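Long-range contacts in ferrous IRON transport protein B homolog (Methanocaldococcus jannaschii, PDB 2WJI), which binds guanine nucleotides through this G domain of FeoB, a probable GTP-driven membrane transporter of ferrous iron: residues K16-T24 and A146-K156; D83-L94 and N110-A121. All blocks are in the same frame, centred on the assembly; numbering follows the deposited sequence.

Contact 1 (K16-T24 and A146-K156); sequences KSTIFNALT and AAKKMGIEELK. Unlike the reference sequence in segment 146-156: Glu154 (reference Asp). With MG (magnesium ion), chain D; GNP (phosphoaminophosphonic acid-guanylate ester), chain C.
Thr18 grips O1A of the alpha-phosphate of the bound GTP analogue twice, through its backbone N at 3.0 Å and its OG1 at 2.8 Å, while its methyl CG2 lies 3.6 Å from CB of Ala146. With OG1 anti to the carbonyl carbon (chi1 -60°), the hydroxyl faces the phosphate and the methyl is left for the guanine-binding loop. Ala146 must be small, because CG1 of Ile19 presses on its CB at a tight 3.3 Å; Ile19 also crosses Leu155 at about a right angle. Farther along helix 16-24, CB of Ala22 meets CD1 of Ile152 at 3.7 Å, and Leu23 slides past the aliphatic part of Lys156 in the opposite direction. At the other end, the P-loop lysine Lys16 bends late in its chain to bring NZ to 2.8 Å from both O1B and O2G, with the carbonyl of Asn11 as a further acceptor. A leucine here would probably leave the beta- and gamma-phosphate oxygens without their bridging charge. Ser17 OG, 2.4 Å from the magnesium ion, completes a shell of two phosphate oxygens and three waters. The helix is thus polar where it meets triphosphate and metal, and apolar where it meets segment 146-156.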
loop_
_atom_site.group_PDB
_atom_site.type_symbol
_atom_site.label_atom_id
_atom_site.label_comp_id
_atom_site.label_asym_id
_atom_site.label_seq_id
_atom_site.Cartn_x
_atom_site.Cartn_y
_atom_site.Cartn_z
ATOM N N LYS A 16 -0.230 7.183 -2.123
ATOM C CA LYS A 16 0.946 6.343 -2.283
ATOM C C LYS A 16 2.230 7.107 -1.963
ATOM O O LYS A 16 3.045 6.639 -1.176
ATOM C CB LYS A 16 1.009 5.722 -3.681
ATOM C CG LYS A 16 -0.124 4.749 -3.978
ATOM C CD LYS A 16 0.022 4.135 -5.388
ATOM C CE LYS A 16 -0.048 5.195 -6.491
ATOM N NZ LYS A 16 -1.354 5.922 -6.509
ATOM N N SER A 17 2.406 8.278 -2.571
ATOM C CA SER A 17 3.619 9.064 -2.347
ATOM C C SER A 17 3.738 9.528 -0.898
ATOM O O SER A 17 4.827 9.501 -0.327
ATOM C CB SER A 17 3.660 10.278 -3.274
ATOM O OG SER A 17 3.965 9.893 -4.598
ATOM N N THR A 18 2.617 9.957 -0.320
ATOM C CA THR A 18 2.571 10.402 1.074
ATOM C C THR A 18 3.074 9.292 2.002
ATOM O O THR A 18 3.879 9.528 2.909
ATOM C CB THR A 18 1.139 10.812 1.484
ATOM O OG1 THR A 18 0.690 11.887 0.651
ATOM C CG2 THR A 18 1.092 11.266 2.946
ATOM N N ILE A 19 2.606 8.074 1.758
ATOM C CA ILE A 19 3.039 6.929 2.543
ATOM C C ILE A 19 4.488 6.546 2.238
ATOM O O ILE A 19 5.249 6.239 3.151
ATOM C CB ILE A 19 2.076 5.738 2.368
ATOM C CG1 ILE A 19 0.779 6.032 3.127
ATOM C CG2 ILE A 19 2.724 4.438 2.845
ATOM C CD1 ILE A 19 -0.410 5.194 2.698
ATOM N N PHE A 20 4.877 6.594 0.966
ATOM C CA PHE A 20 6.262 6.326 0.586
ATOM C C PHE A 20 7.236 7.266 1.312
ATOM O O PHE A 20 8.196 6.799 1.929
ATOM C CB PHE A 20 6.443 6.417 -0.934
ATOM C CG PHE A 20 7.831 6.099 -1.405
ATOM C CD1 PHE A 20 8.216 4.785 -1.646
ATOM C CD2 PHE A 20 8.752 7.111 -1.626
ATOM C CE1 PHE A 20 9.494 4.493 -2.091
ATOM C CE2 PHE A 20 10.034 6.822 -2.062
ATOM C CZ PHE A 20 10.403 5.510 -2.300
ATOM N N ASN A 21 6.991 8.577 1.252
ATOM C CA ASN A 21 7.817 9.531 2.006
ATOM C C ASN A 21 7.830 9.241 3.500
ATOM O O ASN A 21 8.881 9.257 4.136
ATOM C CB ASN A 21 7.341 10.977 1.805
ATOM C CG ASN A 21 7.806 11.907 2.940
ATOM O OD1 ASN A 21 7.030 12.250 3.837
ATOM N ND2 ASN A 21 9.076 12.299 2.909
ATOM N N ALA A 22 6.655 8.988 4.063
ATOM C CA ALA A 22 6.531 8.713 5.486
ATOM C C ALA A 22 7.339 7.492 5.934
ATOM O O ALA A 22 7.943 7.500 7.008
ATOM C CB ALA A 22 5.061 8.554 5.872
ATOM N N LEU A 23 7.341 6.448 5.114
ATOM C CA LEU A 23 8.049 5.210 5.455
ATOM C C LEU A 23 9.555 5.343 5.289
ATOM O O LEU A 23 10.321 4.878 6.125
ATOM C CB LEU A 23 7.566 4.049 4.575
ATOM C CG LEU A 23 6.196 3.428 4.851
ATOM C CD1 LEU A 23 5.764 2.571 3.668
ATOM C CD2 LEU A 23 6.207 2.627 6.147
ATOM N N THR A 24 9.965 5.969 4.190
ATOM C CA THR A 24 11.350 5.926 3.741
ATOM C C THR A 24 12.113 7.224 3.983
ATOM O O THR A 24 13.349 7.236 3.951
ATOM C CB THR A 24 11.410 5.622 2.240
ATOM O OG1 THR A 24 10.863 6.729 1.516
ATOM C CG2 THR A 24 10.600 4.381 1.926
ATOM N N ALA A 146 -2.054 9.048 6.586
ATOM C CA ALA A 146 -0.650 9.277 6.266
ATOM C C ALA A 146 -0.235 10.742 6.220
ATOM O O ALA A 146 0.913 11.078 6.545
ATOM C CB ALA A 146 -0.290 8.587 4.964
ATOM N N ALA A 147 -1.155 11.612 5.815
ATOM C CA ALA A 147 -0.866 13.040 5.774
ATOM C C ALA A 147 -0.737 13.620 7.188
ATOM O O ALA A 147 -0.103 14.659 7.383
ATOM C CB ALA A 147 -1.936 13.781 4.986
ATOM N N LYS A 148 -1.348 12.953 8.164
ATOM C CA LYS A 148 -1.212 13.360 9.565
ATOM C C LYS A 148 -0.142 12.530 10.265
ATOM O O LYS A 148 0.028 12.614 11.486
ATOM C CB LYS A 148 -2.540 13.220 10.311
ATOM C CG LYS A 148 -3.599 14.222 9.898
ATOM C CD LYS A 148 -4.546 14.527 11.054
ATOM C CE LYS A 148 -5.793 15.218 10.545
ATOM N NZ LYS A 148 -5.475 16.123 9.404
ATOM N N LYS A 149 0.567 11.726 9.477
ATOM C CA LYS A 149 1.612 10.838 9.978
ATOM C C LYS A 149 1.123 9.996 11.146
ATOM O O LYS A 149 1.833 9.806 12.131
ATOM C CB LYS A 149 2.858 11.629 10.369
ATOM C CG LYS A 149 3.146 12.800 9.446
ATOM C CD LYS A 149 4.629 13.121 9.406
ATOM C CE LYS A 149 4.868 14.626 9.414
ATOM N NZ LYS A 149 3.833 15.383 8.661
ATOM N N MET A 150 -0.097 9.493 11.025
ATOM C CA MET A 150 -0.680 8.643 12.048
ATOM C C MET A 150 -0.863 7.232 11.505
ATOM O O MET A 150 -1.432 7.048 10.426
ATOM C CB MET A 150 -2.019 9.224 12.515
ATOM C CG MET A 150 -1.876 10.526 13.310
ATOM S SD MET A 150 -3.426 11.430 13.567
ATOM C CE MET A 150 -4.360 10.237 14.521
ATOM N N GLY A 151 -0.354 6.246 12.240
ATOM C CA GLY A 151 -0.486 4.849 11.875
ATOM C C GLY A 151 0.664 4.334 11.028
ATOM O O GLY A 151 0.599 3.223 10.487
ATOM N N ILE A 152 1.719 5.136 10.913
ATOM C CA ILE A 152 2.876 4.761 10.098
ATOM C C ILE A 152 3.718 3.666 10.746
ATOM O O ILE A 152 4.218 2.767 10.054
ATOM C CB ILE A 152 3.784 5.961 9.792
ATOM C CG1 ILE A 152 3.001 7.048 9.053
ATOM C CG2 ILE A 152 5.008 5.516 8.996
ATOM C CD1 ILE A 152 2.493 6.621 7.703
ATOM N N GLU A 153 3.884 3.736 12.064
ATOM C CA GLU A 153 4.628 2.691 12.764
ATOM C C GLU A 153 3.815 1.406 12.789
ATOM O O GLU A 153 4.378 0.319 12.738
ATOM C CB GLU A 153 5.051 3.097 14.193
ATOM C CG GLU A 153 5.664 1.914 14.971
ATOM C CD GLU A 153 6.358 2.284 16.290
ATOM O OE1 GLU A 153 5.890 3.184 17.028
ATOM O OE2 GLU A 153 7.371 1.628 16.607
ATOM N N GLU A 154 2.492 1.527 12.870
ATOM C CA GLU A 154 1.644 0.340 12.784
ATOM C C GLU A 154 1.853 -0.343 11.444
ATOM O O GLU A 154 1.954 -1.568 11.377
ATOM C CB GLU A 154 0.163 0.678 12.972
ATOM C CG GLU A 154 -0.220 0.854 14.428
ATOM C CD GLU A 154 0.378 2.107 14.996
ATOM O OE1 GLU A 154 1.092 2.030 16.019
ATOM O OE2 GLU A 154 0.139 3.176 14.395
ATOM N N LEU A 155 1.932 0.456 10.384
ATOM C CA LEU A 155 2.160 -0.074 9.041
ATOM C C LEU A 155 3.507 -0.781 8.967
ATOM O O LEU A 155 3.586 -1.890 8.447
ATOM C CB LEU A 155 2.076 1.025 7.977
ATOM C CG LEU A 155 2.235 0.579 6.508
ATOM C CD1 LEU A 155 1.290 -0.567 6.172
ATOM C CD2 LEU A 155 2.009 1.754 5.552
ATOM N N LYS A 156 4.560 -0.156 9.493
ATOM C CA LYS A 156 5.877 -0.800 9.510
ATOM C C LYS A 156 5.826 -2.129 10.253
ATOM O O LYS A 156 6.492 -3.098 9.885
ATOM C CB LYS A 156 6.931 0.098 10.151
ATOM C CG LYS A 156 7.353 1.285 9.300
ATOM C CD LYS A 156 8.320 2.158 10.088
ATOM C CE LYS A 156 8.951 3.229 9.220
ATOM N NZ LYS A 156 9.827 4.117 10.040
HETATM MG MG MG D . 2.219 9.550 -6.191
HETATM P PG GNP C . -0.759 9.357 -7.688
HETATM O O1G GNP C . 0.685 8.970 -7.662
HETATM O O2G GNP C . -1.680 8.231 -8.123
HETATM O O3G GNP C . -0.752 10.544 -8.620
HETATM N N3B GNP C . -1.236 9.869 -6.244
HETATM P PB GNP C . -0.808 9.298 -4.810
HETATM O O1B GNP C . -1.453 7.988 -4.591
HETATM O O2B GNP C . 0.652 9.306 -4.729
HETATM O O3A GNP C . -1.345 10.252 -3.730
HETATM P PA GNP C . -0.550 11.309 -2.926
HETATM O O1A GNP C . 0.151 10.637 -1.801
HETATM O O2A GNP C . 0.280 12.165 -3.804
HETATM O "O5'" GNP C . -1.650 12.219 -2.281
HETATM C "C5'" GNP C . -2.870 12.447 -2.974
HETATM C "C4'" GNP C . -3.711 13.454 -2.211
HETATM O "O4'" GNP C . -4.346 12.827 -1.065
HETATM C "C3'" GNP C . -2.936 14.649 -1.667
HETATM O "O3'" GNP C . -3.770 15.801 -1.691
HETATM C "C2'" GNP C . -2.668 14.236 -0.235
HETATM O "O2'" GNP C . -2.521 15.351 0.617
HETATM C "C1'" GNP C . -3.969 13.522 0.097
HETATM N N9 GNP C . -3.798 12.601 1.208
HETATM C C8 GNP C . -2.803 11.661 1.353
HETATM N N7 GNP C . -2.901 10.990 2.468
HETATM C C5 GNP C . -4.019 11.528 3.106
HETATM C C6 GNP C . -4.616 11.205 4.349
HETATM O O6 GNP C . -4.259 10.348 5.174
HETATM N N1 GNP C . -5.736 11.996 4.619
HETATM C C2 GNP C . -6.221 12.981 3.787
HETATM N N2 GNP C . -7.313 13.641 4.215
HETATM N N3 GNP C . -5.671 13.288 2.616
HETATM C C4 GNP C . -4.579 12.528 2.342
HETATM O O HOH W 1 1.889 12.000 -5.932
HETATM O O HOH W 2 3.758 10.222 -7.678
HETATM O O HOH W 3 2.994 7.360 -5.991
#

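Contact 2 (D83-L94 and N110-A121); sequences DLVVNIVDATAL and NLLLALNKMDLA. With GNP (phosphoaminophosphonic acid-guanylate ester), chain C.
The carboxylate of Asp90 is flanked on both faces: CD of Lys117 lies over one, 3.5 Å from OD1, and Thr92 approaches from the other. Its backbone N and its OG1 each reach OD1 at 2.9 Å, the first of these bonds making an Asx turn that fixes the rotation of the group. Water 4 joins Asp90 OD2 to Lys117 NZ, whose direct separation of 4.0 Å exceeds a salt bridge; NZ also bonds to O4' of the nucleotide and to the carbonyl of Asn13. The extended chain of Lys117 runs across one face of the guanine, and Asp119 meets the edge bearing N1 and N2, its OD2 accepting from N1 at 2.9 Å in a nearly straight bond (177°). Asn116, Lys117 and Asp119 are the fixed residues of the NKxD motif of G domains, at the C-terminal end of strand 111-116. Strands 84-90 and 111-116 are parallel neighbours, joined by helix 94-106 as a beta-alpha-beta crossover, and backbone bonds run between them from Val85 to Ala91. On the face bearing Val89, its CG2 presses tightly on CD1 of Leu115 at 3.4 Å, and Leu94 crosses Leu115 at about a right angle. On the opposite face the small Ala114 leaves room for CG1 of Val86 and CG1 of Ile88. At the far end, Asn110 ND2 donates to Asp83 O at 2.9 Å, the acceptor lying in the amide plane.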
loop_
_atom_site.group_PDB
_atom_site.type_symbol
_atom_site.label_atom_id
_atom_site.label_comp_id
_atom_site.label_asym_id
_atom_site.label_seq_id
_atom_site.Cartn_x
_atom_site.Cartn_y
_atom_site.Cartn_z
ATOM N N ASP A 83 8.042 -9.601 -1.890
ATOM C CA ASP A 83 7.726 -10.352 -0.677
ATOM C C ASP A 83 6.374 -9.925 -0.103
ATOM O O ASP A 83 5.663 -10.722 0.508
ATOM C CB ASP A 83 8.819 -10.154 0.377
ATOM C CG ASP A 83 10.154 -10.748 -0.051
ATOM O OD1 ASP A 83 10.199 -11.956 -0.371
ATOM O OD2 ASP A 83 11.158 -10.005 -0.064
ATOM N N LEU A 84 6.017 -8.662 -0.299
ATOM C CA LEU A 84 4.726 -8.168 0.170
ATOM C C LEU A 84 4.218 -7.094 -0.775
ATOM O O LEU A 84 4.980 -6.225 -1.205
ATOM C CB LEU A 84 4.842 -7.599 1.601
ATOM C CG LEU A 84 3.583 -6.969 2.217
ATOM C CD1 LEU A 84 2.456 -7.986 2.304
ATOM C CD2 LEU A 84 3.851 -6.355 3.605
ATOM N N VAL A 85 2.935 -7.161 -1.109
ATOM C CA VAL A 85 2.295 -6.076 -1.836
ATOM C C VAL A 85 1.433 -5.317 -0.839
ATOM O O VAL A 85 0.526 -5.891 -0.229
ATOM C CB VAL A 85 1.446 -6.591 -3.018
ATOM C CG1 VAL A 85 0.618 -5.457 -3.629
ATOM C CG2 VAL A 85 2.340 -7.230 -4.081
ATOM N N VAL A 86 1.746 -4.038 -0.642
ATOM C CA VAL A 86 0.967 -3.202 0.252
ATOM C C VAL A 86 -0.070 -2.455 -0.586
ATOM O O VAL A 86 0.252 -1.499 -1.299
ATOM C CB VAL A 86 1.851 -2.207 1.049
ATOM C CG1 VAL A 86 0.996 -1.320 1.921
ATOM C CG2 VAL A 86 2.863 -2.946 1.917
ATOM N N ASN A 87 -1.313 -2.913 -0.520
ATOM C CA ASN A 87 -2.378 -2.323 -1.318
ATOM C C ASN A 87 -2.972 -1.150 -0.544
ATOM O O ASN A 87 -3.653 -1.331 0.480
ATOM C CB ASN A 87 -3.431 -3.382 -1.664
ATOM C CG ASN A 87 -4.579 -2.839 -2.507
ATOM O OD1 ASN A 87 -4.454 -1.830 -3.218
ATOM N ND2 ASN A 87 -5.715 -3.524 -2.434
ATOM N N ILE A 88 -2.673 0.055 -1.018
ATOM C CA ILE A 88 -3.150 1.265 -0.353
ATOM C C ILE A 88 -4.515 1.622 -0.904
ATOM O O ILE A 88 -4.694 1.735 -2.121
ATOM C CB ILE A 88 -2.177 2.437 -0.542
ATOM C CG1 ILE A 88 -0.831 2.088 0.108
ATOM C CG2 ILE A 88 -2.768 3.720 0.053
ATOM C CD1 ILE A 88 0.340 2.891 -0.407
ATOM N N VAL A 89 -5.479 1.773 -0.006
ATOM C CA VAL A 89 -6.854 2.051 -0.386
ATOM C C VAL A 89 -7.390 3.288 0.340
ATOM O O VAL A 89 -7.001 3.576 1.475
ATOM C CB VAL A 89 -7.761 0.831 -0.103
ATOM C CG1 VAL A 89 -7.155 -0.432 -0.713
ATOM C CG2 VAL A 89 -7.965 0.651 1.377
ATOM N N ASP A 90 -8.273 4.022 -0.333
ATOM C CA ASP A 90 -8.876 5.225 0.232
ATOM C C ASP A 90 -10.099 4.820 1.039
ATOM O O ASP A 90 -11.039 4.242 0.496
ATOM C CB ASP A 90 -9.257 6.192 -0.896
ATOM C CG ASP A 90 -9.840 7.517 -0.388
ATOM O OD1 ASP A 90 -10.139 7.649 0.821
ATOM O OD2 ASP A 90 -10.006 8.437 -1.224
ATOM N N ALA A 91 -10.078 5.110 2.340
ATOM C CA ALA A 91 -11.187 4.758 3.226
ATOM C C ALA A 91 -12.506 5.383 2.784
ATOM O O ALA A 91 -13.571 4.873 3.124
ATOM C CB ALA A 91 -10.882 5.157 4.656
ATOM N N THR A 92 -12.438 6.484 2.040
ATOM C CA THR A 92 -13.663 7.170 1.605
ATOM C C THR A 92 -14.159 6.747 0.219
ATOM O O THR A 92 -15.130 7.306 -0.295
ATOM C CB THR A 92 -13.526 8.711 1.640
ATOM O OG1 THR A 92 -12.586 9.136 0.645
ATOM C CG2 THR A 92 -13.082 9.177 3.023
ATOM N N ALA A 93 -13.488 5.774 -0.394
ATOM C CA ALA A 93 -13.935 5.253 -1.684
ATOM C C ALA A 93 -13.636 3.766 -1.778
ATOM O O ALA A 93 -12.948 3.312 -2.693
ATOM C CB ALA A 93 -13.276 6.010 -2.835
ATOM N N LEU A 94 -14.171 3.004 -0.834
ATOM C CA LEU A 94 -13.777 1.607 -0.681
ATOM C C LEU A 94 -14.164 0.751 -1.885
ATOM O O LEU A 94 -13.326 0.028 -2.418
ATOM C CB LEU A 94 -14.369 1.022 0.598
ATOM C CG LEU A 94 -13.350 0.323 1.490
ATOM C CD1 LEU A 94 -12.157 1.244 1.692
ATOM C CD2 LEU A 94 -13.975 -0.064 2.820
ATOM N N ASN A 110 1.099 -11.919 -2.083
ATOM C CA ASN A 110 1.109 -11.798 -0.627
ATOM C C ASN A 110 0.708 -10.376 -0.265
ATOM O O ASN A 110 1.466 -9.434 -0.488
ATOM C CB ASN A 110 2.497 -12.098 -0.065
ATOM C CG ASN A 110 2.494 -12.224 1.449
ATOM O OD1 ASN A 110 1.463 -12.516 2.054
ATOM N ND2 ASN A 110 3.652 -12.016 2.067
ATOM N N LEU A 111 -0.476 -10.219 0.306
ATOM C CA LEU A 111 -1.111 -8.911 0.325
ATOM C C LEU A 111 -1.344 -8.370 1.728
ATOM O O LEU A 111 -1.569 -9.128 2.670
ATOM C CB LEU A 111 -2.434 -8.985 -0.431
ATOM C CG LEU A 111 -3.130 -7.681 -0.803
ATOM C CD1 LEU A 111 -2.269 -6.855 -1.752
ATOM C CD2 LEU A 111 -4.474 -7.996 -1.433
ATOM N N LEU A 112 -1.286 -7.046 1.840
ATOM C CA LEU A 112 -1.566 -6.328 3.077
ATOM C C LEU A 112 -2.249 -5.020 2.709
ATOM O O LEU A 112 -1.795 -4.299 1.816
ATOM C CB LEU A 112 -0.280 -6.027 3.837
ATOM C CG LEU A 112 -0.445 -5.083 5.029
ATOM C CD1 LEU A 112 -1.444 -5.661 6.007
ATOM C CD2 LEU A 112 0.893 -4.835 5.725
ATOM N N LEU A 113 -3.335 -4.714 3.405
ATOM C CA LEU A 113 -4.160 -3.568 3.056
ATOM C C LEU A 113 -3.872 -2.383 3.975
ATOM O O LEU A 113 -4.023 -2.479 5.191
ATOM C CB LEU A 113 -5.632 -3.960 3.144
ATOM C CG LEU A 113 -6.520 -3.538 1.977
ATOM C CD1 LEU A 113 -5.840 -3.904 0.679
ATOM C CD2 LEU A 113 -7.883 -4.207 2.074
ATOM N N ALA A 114 -3.437 -1.275 3.387
ATOM C CA ALA A 114 -3.264 -0.029 4.113
ATOM C C ALA A 114 -4.438 0.889 3.787
ATOM O O ALA A 114 -4.579 1.364 2.659
ATOM C CB ALA A 114 -1.936 0.624 3.750
ATOM N N LEU A 115 -5.268 1.128 4.797
ATOM C CA LEU A 115 -6.521 1.852 4.652
ATOM C C LEU A 115 -6.298 3.302 5.058
ATOM O O LEU A 115 -6.329 3.648 6.248
ATOM C CB LEU A 115 -7.581 1.186 5.529
ATOM C CG LEU A 115 -9.021 1.688 5.507
ATOM C CD1 LEU A 115 -9.671 1.445 4.155
ATOM C CD2 LEU A 115 -9.796 0.990 6.607
ATOM N N ASN A 116 -6.039 4.131 4.056
ATOM C CA ASN A 116 -5.617 5.504 4.246
ATOM C C ASN A 116 -6.775 6.503 4.301
ATOM O O ASN A 116 -7.923 6.171 4.001
ATOM C CB ASN A 116 -4.637 5.892 3.136
ATOM C CG ASN A 116 -3.773 7.079 3.512
ATOM O OD1 ASN A 116 -3.489 7.298 4.686
ATOM N ND2 ASN A 116 -3.338 7.842 2.514
ATOM N N LYS A 117 -6.452 7.730 4.700
ATOM C CA LYS A 117 -7.411 8.823 4.776
ATOM C C LYS A 117 -8.507 8.560 5.807
ATOM O O LYS A 117 -9.656 8.955 5.615
ATOM C CB LYS A 117 -8.006 9.121 3.392
ATOM C CG LYS A 117 -6.944 9.383 2.325
ATOM C CD LYS A 117 -7.560 9.957 1.042
ATOM C CE LYS A 117 -6.468 10.315 0.044
ATOM N NZ LYS A 117 -6.990 11.073 -1.131
ATOM N N MET A 118 -8.145 7.906 6.909
ATOM C CA MET A 118 -9.122 7.609 7.953
ATOM C C MET A 118 -9.636 8.894 8.571
ATOM O O MET A 118 -10.772 8.957 9.044
ATOM C CB MET A 118 -8.526 6.702 9.037
ATOM C CG MET A 118 -8.273 5.266 8.594
ATOM S SD MET A 118 -9.780 4.297 8.353
ATOM C CE MET A 118 -10.329 4.106 10.052
ATOM N N ASP A 119 -8.802 9.927 8.573
ATOM C CA ASP A 119 -9.215 11.222 9.102
ATOM C C ASP A 119 -10.322 11.842 8.227
ATOM O O ASP A 119 -11.252 12.473 8.737
ATOM C CB ASP A 119 -8.022 12.174 9.198
ATOM C CG ASP A 119 -7.404 12.474 7.837
ATOM O OD1 ASP A 119 -7.297 13.666 7.473
ATOM O OD2 ASP A 119 -7.030 11.522 7.123
ATOM N N LEU A 120 -10.217 11.662 6.915
ATOM C CA LEU A 120 -11.250 12.153 6.004
ATOM C C LEU A 120 -12.557 11.403 6.253
ATOM O O LEU A 120 -13.617 12.013 6.383
ATOM C CB LEU A 120 -10.805 12.026 4.541
ATOM C CG LEU A 120 -11.633 12.783 3.495
ATOM C CD1 LEU A 120 -11.762 14.253 3.879
ATOM C CD2 LEU A 120 -11.028 12.636 2.094
ATOM N N ALA A 121 -12.475 10.078 6.335
ATOM C CA ALA A 121 -13.653 9.269 6.631
ATOM C C ALA A 121 -14.333 9.748 7.908
ATOM O O ALA A 121 -15.547 9.959 7.940
ATOM C CB ALA A 121 -13.278 7.804 6.747
HETATM P PG GNP C . -0.759 9.357 -7.688
HETATM O O1G GNP C . 0.685 8.970 -7.662
HETATM O O2G GNP C . -1.680 8.231 -8.123
HETATM O O3G GNP C . -0.752 10.544 -8.620
HETATM N N3B GNP C . -1.236 9.869 -6.244
HETATM P PB GNP C . -0.808 9.298 -4.810
HETATM O O1B GNP C . -1.453 7.988 -4.591
HETATM O O2B GNP C . 0.652 9.306 -4.729
HETATM O O3A GNP C . -1.345 10.252 -3.730
HETATM P PA GNP C . -0.550 11.309 -2.926
HETATM O O1A GNP C . 0.151 10.637 -1.801
HETATM O O2A GNP C . 0.280 12.165 -3.804
HETATM O "O5'" GNP C . -1.650 12.219 -2.281
HETATM C "C5'" GNP C . -2.870 12.447 -2.974
HETATM C "C4'" GNP C . -3.711 13.454 -2.211
HETATM O "O4'" GNP C . -4.346 12.827 -1.065
HETATM C "C3'" GNP C . -2.936 14.649 -1.667
HETATM O "O3'" GNP C . -3.770 15.801 -1.691
HETATM C "C2'" GNP C . -2.668 14.236 -0.235
HETATM O "O2'" GNP C . -2.521 15.351 0.617
HETATM C "C1'" GNP C . -3.969 13.522 0.097
HETATM N N9 GNP C . -3.798 12.601 1.208
HETATM C C8 GNP C . -2.803 11.661 1.353
HETATM N N7 GNP C . -2.901 10.990 2.468
HETATM C C5 GNP C . -4.019 11.528 3.106
HETATM C C6 GNP C . -4.616 11.205 4.349
HETATM O O6 GNP C . -4.259 10.348 5.174
HETATM N N1 GNP C . -5.736 11.996 4.619
HETATM C C2 GNP C . -6.221 12.981 3.787
HETATM N N2 GNP C . -7.313 13.641 4.215
HETATM N N3 GNP C . -5.671 13.288 2.616
HETATM C C4 GNP C . -4.579 12.528 2.342
HETATM O O HOH W 4 -9.498 11.193 -1.535
#

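Overall arrangement
Contacts 1 and 2 have centres 11 Å apart and meet around the same nucleotide: segment 16-24 holds much of its phosphate chain together with the preceding P-loop, while segments 110-121 and 146-156 enclose the guanine. On one face of the base, Ala147 CB lies 3.6 Å from GNP C5. On the opposite face, Lys117 CG lies 3.6 Å from GNP C6. A probable hydrogen bond from Ala146 N to Asn116 OD1, 3.0 Å long, ties the two guanine-binding loops together, and Asn116 ND2 turns to the carbonyl of Val14 in the P-loop. CD1 of Ile19 packs on CG2 of Ile88 at 3.8 Å, seating helix 16-24 on the sheet. Both segments of contact 2 fall in the sequence between the two segments of contact 1.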